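Local atomic coordinates of L-threonine-O-3-phosphate decarboxylase (Porphyromonas gingivalis, PDB entry 3FKD), a protein that probably binds pyridoxal 5'-phosphate and decarboxylates L-threonine O-3-phosphate, as a member of the class I and II aminotransferase family. Residues W134-L146 with E271-R283. Numbering follows the deposited sequence.
Sequences WLCNPNNPDGRLL and EVHPSGTTFFLLR
The loop P138–G143 packs on the connection S275–T277 and the start of strand 279-284, a buried contact joining the two sheets of an aminotransferase-like fold: the turn after strand 132-136 of the seven-stranded sheet meets the link between antiparallel strands 270-272 and 279-284. The first loop carries the family's NPxxPxG sequence, with cis peptide bonds before P138 and P141; backbone bonds from G143 N to N139 O and from N139 N to R144 O close it. G143, whose positive phi (77°) suits glycine, brings its CA within 3.6 Å of S275 OG, and its O accepts a hydrogen bond from G276 N (3.0 Å). S275 OG donates to F279 O (2.8 Å). F279, its CG between backbone N and carbonyl carbon (chi1 53°), turns its ring edge to the first loop: F279 CE1 lies 3.4 Å from N139 O, while T277 CG2 covers one face. The compact P138 ring crosses the T277 side chain at about a right angle, P138 CG 3.8 Å from T277 CB. Branched L281 spreads its methyls, CD1 against P141 CB and CD2 beside D142 OD1. D142 OD2 is hydrogen-bonded to S118 OG and T277 OG1 to F172 O; strand 317-321 flanks P141 and F279, whereas helix 250-266 packs on V272 and T278.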
# COMPACT_ATOMS: atom_id res chain seq x y z
N TRP A 134 -10.01 18.23 -10.30
CA TRP A 134 -10.15 17.33 -9.17
C TRP A 134 -11.29 17.73 -8.22
O TRP A 134 -11.22 18.74 -7.50
CB TRP A 134 -8.81 17.25 -8.41
CG TRP A 134 -7.61 16.74 -9.24
CD1 TRP A 134 -7.01 17.37 -10.32
CD2 TRP A 134 -6.85 15.54 -9.03
NE1 TRP A 134 -5.96 16.61 -10.79
CE2 TRP A 134 -5.82 15.51 -10.00
CE3 TRP A 134 -6.93 14.51 -8.09
CZ2 TRP A 134 -4.89 14.48 -10.08
CZ3 TRP A 134 -6.01 13.46 -8.16
CH2 TRP A 134 -5.00 13.47 -9.16
N LEU A 135 -12.36 16.96 -8.22
CA LEU A 135 -13.51 17.27 -7.39
C LEU A 135 -13.84 16.16 -6.43
O LEU A 135 -13.41 15.01 -6.58
CB LEU A 135 -14.73 17.59 -8.24
CG LEU A 135 -14.36 18.70 -9.22
CD1 LEU A 135 -15.34 18.76 -10.37
CD2 LEU A 135 -14.24 20.04 -8.49
N CYS A 136 -14.59 16.50 -5.41
CA CYS A 136 -15.04 15.48 -4.48
C CYS A 136 -16.43 15.91 -4.08
O CYS A 136 -16.66 17.04 -3.70
CB CYS A 136 -14.07 15.35 -3.30
SG CYS A 136 -14.62 14.31 -1.95
N ASN A 137 -17.36 14.98 -4.21
CA ASN A 137 -18.75 15.32 -4.06
C ASN A 137 -19.48 14.23 -3.26
O ASN A 137 -19.55 13.09 -3.72
CB ASN A 137 -19.36 15.50 -5.47
CG ASN A 137 -20.80 15.89 -5.42
OD1 ASN A 137 -21.17 16.73 -4.63
ND2 ASN A 137 -21.63 15.28 -6.24
N PRO A 138 -19.99 14.57 -2.05
CA PRO A 138 -19.88 15.87 -1.36
C PRO A 138 -18.46 16.08 -0.88
O PRO A 138 -17.78 15.12 -0.56
CB PRO A 138 -20.80 15.70 -0.14
CG PRO A 138 -20.86 14.29 0.08
CD PRO A 138 -20.83 13.65 -1.29
N ASN A 139 -18.02 17.33 -0.84
CA ASN A 139 -16.63 17.68 -0.57
C ASN A 139 -16.19 17.61 0.89
O ASN A 139 -16.93 17.98 1.77
CB ASN A 139 -16.35 19.08 -1.13
CG ASN A 139 -14.88 19.44 -1.11
OD1 ASN A 139 -14.04 18.71 -1.65
ND2 ASN A 139 -14.56 20.57 -0.51
N ASN A 140 -14.98 17.12 1.12
CA ASN A 140 -14.25 17.19 2.39
C ASN A 140 -13.39 18.47 2.31
O ASN A 140 -12.58 18.57 1.43
CB ASN A 140 -13.36 15.93 2.45
CG ASN A 140 -12.32 15.95 3.56
OD1 ASN A 140 -12.48 16.58 4.60
ND2 ASN A 140 -11.24 15.21 3.35
N PRO A 141 -13.54 19.43 3.25
CA PRO A 141 -14.24 19.41 4.54
C PRO A 141 -15.58 20.14 4.51
O PRO A 141 -16.30 20.08 5.48
CB PRO A 141 -13.27 20.21 5.42
CG PRO A 141 -12.42 21.06 4.45
CD PRO A 141 -12.93 20.76 3.06
N ASP A 142 -15.86 20.81 3.39
CA ASP A 142 -16.98 21.73 3.15
C ASP A 142 -18.36 21.12 3.19
O ASP A 142 -19.32 21.77 3.59
CB ASP A 142 -16.87 22.19 1.70
CG ASP A 142 -16.36 23.54 1.60
OD1 ASP A 142 -16.28 24.14 2.68
OD2 ASP A 142 -16.03 23.98 0.49
N GLY A 143 -18.44 19.92 2.64
CA GLY A 143 -19.71 19.28 2.36
C GLY A 143 -20.35 19.86 1.12
O GLY A 143 -21.54 19.68 0.90
N ARG A 144 -19.59 20.59 0.33
CA ARG A 144 -20.16 21.20 -0.87
C ARG A 144 -20.65 20.09 -1.76
O ARG A 144 -19.98 19.11 -1.95
CB ARG A 144 -19.13 22.06 -1.58
CG ARG A 144 -19.68 22.84 -2.76
CD ARG A 144 -19.57 22.09 -4.10
NE ARG A 144 -18.40 21.20 -4.22
CZ ARG A 144 -17.24 21.53 -4.79
NH1 ARG A 144 -17.07 22.75 -5.30
NH2 ARG A 144 -16.24 20.63 -4.85
N LEU A 145 -21.85 20.22 -2.30
CA LEU A 145 -22.42 19.15 -3.10
C LEU A 145 -22.94 19.72 -4.40
O LEU A 145 -23.76 20.64 -4.40
CB LEU A 145 -23.54 18.41 -2.35
CG LEU A 145 -24.13 17.12 -2.99
CD1 LEU A 145 -23.27 15.92 -2.72
CD2 LEU A 145 -25.58 16.80 -2.52
N LEU A 146 -22.43 19.18 -5.50
CA LEU A 146 -22.88 19.49 -6.85
C LEU A 146 -23.92 18.45 -7.26
O LEU A 146 -23.86 17.28 -6.85
CB LEU A 146 -21.69 19.39 -7.80
CG LEU A 146 -20.53 20.25 -7.36
CD1 LEU A 146 -19.29 20.02 -8.25
CD2 LEU A 146 -20.99 21.69 -7.40
N GLU A 271 -20.10 30.07 14.16
CA GLU A 271 -20.86 30.04 12.94
C GLU A 271 -20.63 28.70 12.21
O GLU A 271 -19.48 28.29 12.00
CB GLU A 271 -20.39 31.22 12.09
CG GLU A 271 -20.66 31.10 10.60
CD GLU A 271 -20.33 32.39 9.84
OE1 GLU A 271 -19.12 32.77 9.75
OE2 GLU A 271 -21.29 33.02 9.32
N VAL A 272 -21.69 27.99 11.84
CA VAL A 272 -21.51 26.76 11.08
C VAL A 272 -21.73 26.93 9.57
O VAL A 272 -22.84 27.26 9.13
CB VAL A 272 -22.38 25.59 11.61
CG1 VAL A 272 -22.53 24.50 10.58
CG2 VAL A 272 -21.75 25.00 12.86
N HIS A 273 -20.67 26.70 8.79
CA HIS A 273 -20.78 26.77 7.33
C HIS A 273 -21.79 25.74 6.79
O HIS A 273 -21.70 24.56 7.12
CB HIS A 273 -19.41 26.56 6.68
CG HIS A 273 -19.40 26.82 5.20
ND1 HIS A 273 -20.04 26.00 4.30
CD2 HIS A 273 -18.83 27.82 4.48
CE1 HIS A 273 -19.87 26.48 3.08
NE2 HIS A 273 -19.15 27.58 3.16
N PRO A 274 -22.77 26.18 5.99
CA PRO A 274 -23.76 25.23 5.45
C PRO A 274 -23.14 23.98 4.84
O PRO A 274 -22.08 24.08 4.22
CB PRO A 274 -24.47 26.06 4.37
CG PRO A 274 -24.51 27.43 4.98
CD PRO A 274 -23.13 27.57 5.65
N SER A 275 -23.81 22.84 4.99
CA SER A 275 -23.24 21.60 4.49
C SER A 275 -24.24 20.68 3.83
O SER A 275 -25.33 20.53 4.30
CB SER A 275 -22.58 20.84 5.64
OG SER A 275 -21.90 19.71 5.14
N GLY A 276 -23.84 19.98 2.77
CA GLY A 276 -24.73 18.98 2.20
C GLY A 276 -24.54 17.53 2.66
O GLY A 276 -25.07 16.61 2.04
N THR A 277 -23.79 17.31 3.73
CA THR A 277 -23.55 15.95 4.17
C THR A 277 -23.37 15.90 5.68
O THR A 277 -23.65 16.87 6.34
CB THR A 277 -22.34 15.30 3.43
OG1 THR A 277 -22.36 13.90 3.65
CG2 THR A 277 -21.00 15.83 3.95
N THR A 278 -22.88 14.79 6.22
CA THR A 278 -22.90 14.57 7.67
C THR A 278 -21.67 15.08 8.45
O THR A 278 -21.59 14.93 9.67
CB THR A 278 -23.11 13.11 7.98
OG1 THR A 278 -22.07 12.39 7.34
CG2 THR A 278 -24.40 12.63 7.39
N PHE A 279 -20.72 15.68 7.75
CA PHE A 279 -19.71 16.47 8.43
C PHE A 279 -19.75 17.90 7.86
O PHE A 279 -20.33 18.13 6.81
CB PHE A 279 -18.32 15.85 8.24
CG PHE A 279 -17.98 15.61 6.81
CD1 PHE A 279 -17.44 16.61 6.04
CD2 PHE A 279 -18.21 14.36 6.23
CE1 PHE A 279 -17.15 16.39 4.72
CE2 PHE A 279 -17.92 14.13 4.91
CZ PHE A 279 -17.38 15.11 4.15
N PHE A 280 -19.10 18.85 8.54
CA PHE A 280 -19.24 20.28 8.22
C PHE A 280 -18.12 21.11 8.86
O PHE A 280 -17.51 20.70 9.84
CB PHE A 280 -20.64 20.81 8.68
CG PHE A 280 -20.95 20.50 10.11
CD1 PHE A 280 -20.45 21.30 11.13
CD2 PHE A 280 -21.66 19.36 10.45
CE1 PHE A 280 -20.69 21.00 12.45
CE2 PHE A 280 -21.88 19.04 11.76
CZ PHE A 280 -21.40 19.89 12.77
N LEU A 281 -17.88 22.30 8.32
CA LEU A 281 -16.98 23.27 8.95
C LEU A 281 -17.74 24.16 10.00
O LEU A 281 -18.86 24.63 9.78
CB LEU A 281 -16.36 24.13 7.83
CG LEU A 281 -14.97 23.94 7.22
CD1 LEU A 281 -14.22 22.67 7.53
CD2 LEU A 281 -15.03 24.14 5.72
N LEU A 282 -17.15 24.36 11.17
CA LEU A 282 -17.56 25.50 11.97
C LEU A 282 -16.43 26.53 12.21
O LEU A 282 -15.25 26.19 12.34
CB LEU A 282 -18.29 25.08 13.25
CG LEU A 282 -17.65 24.82 14.61
CD1 LEU A 282 -16.62 25.91 15.05
CD2 LEU A 282 -18.80 24.73 15.63
N ARG A 283 -16.84 27.80 12.24
CA ARG A 283 -15.91 28.92 12.46
C ARG A 283 -16.06 29.50 13.85
O ARG A 283 -17.17 29.83 14.29
CB ARG A 283 -16.19 30.03 11.45
CG ARG A 283 -14.98 30.86 11.08
CD ARG A 283 -15.41 32.07 10.29
NE ARG A 283 -14.41 32.40 9.28
CZ ARG A 283 -13.61 33.46 9.33
NH1 ARG A 283 -12.72 33.67 8.37
NH2 ARG A 283 -13.71 34.30 10.35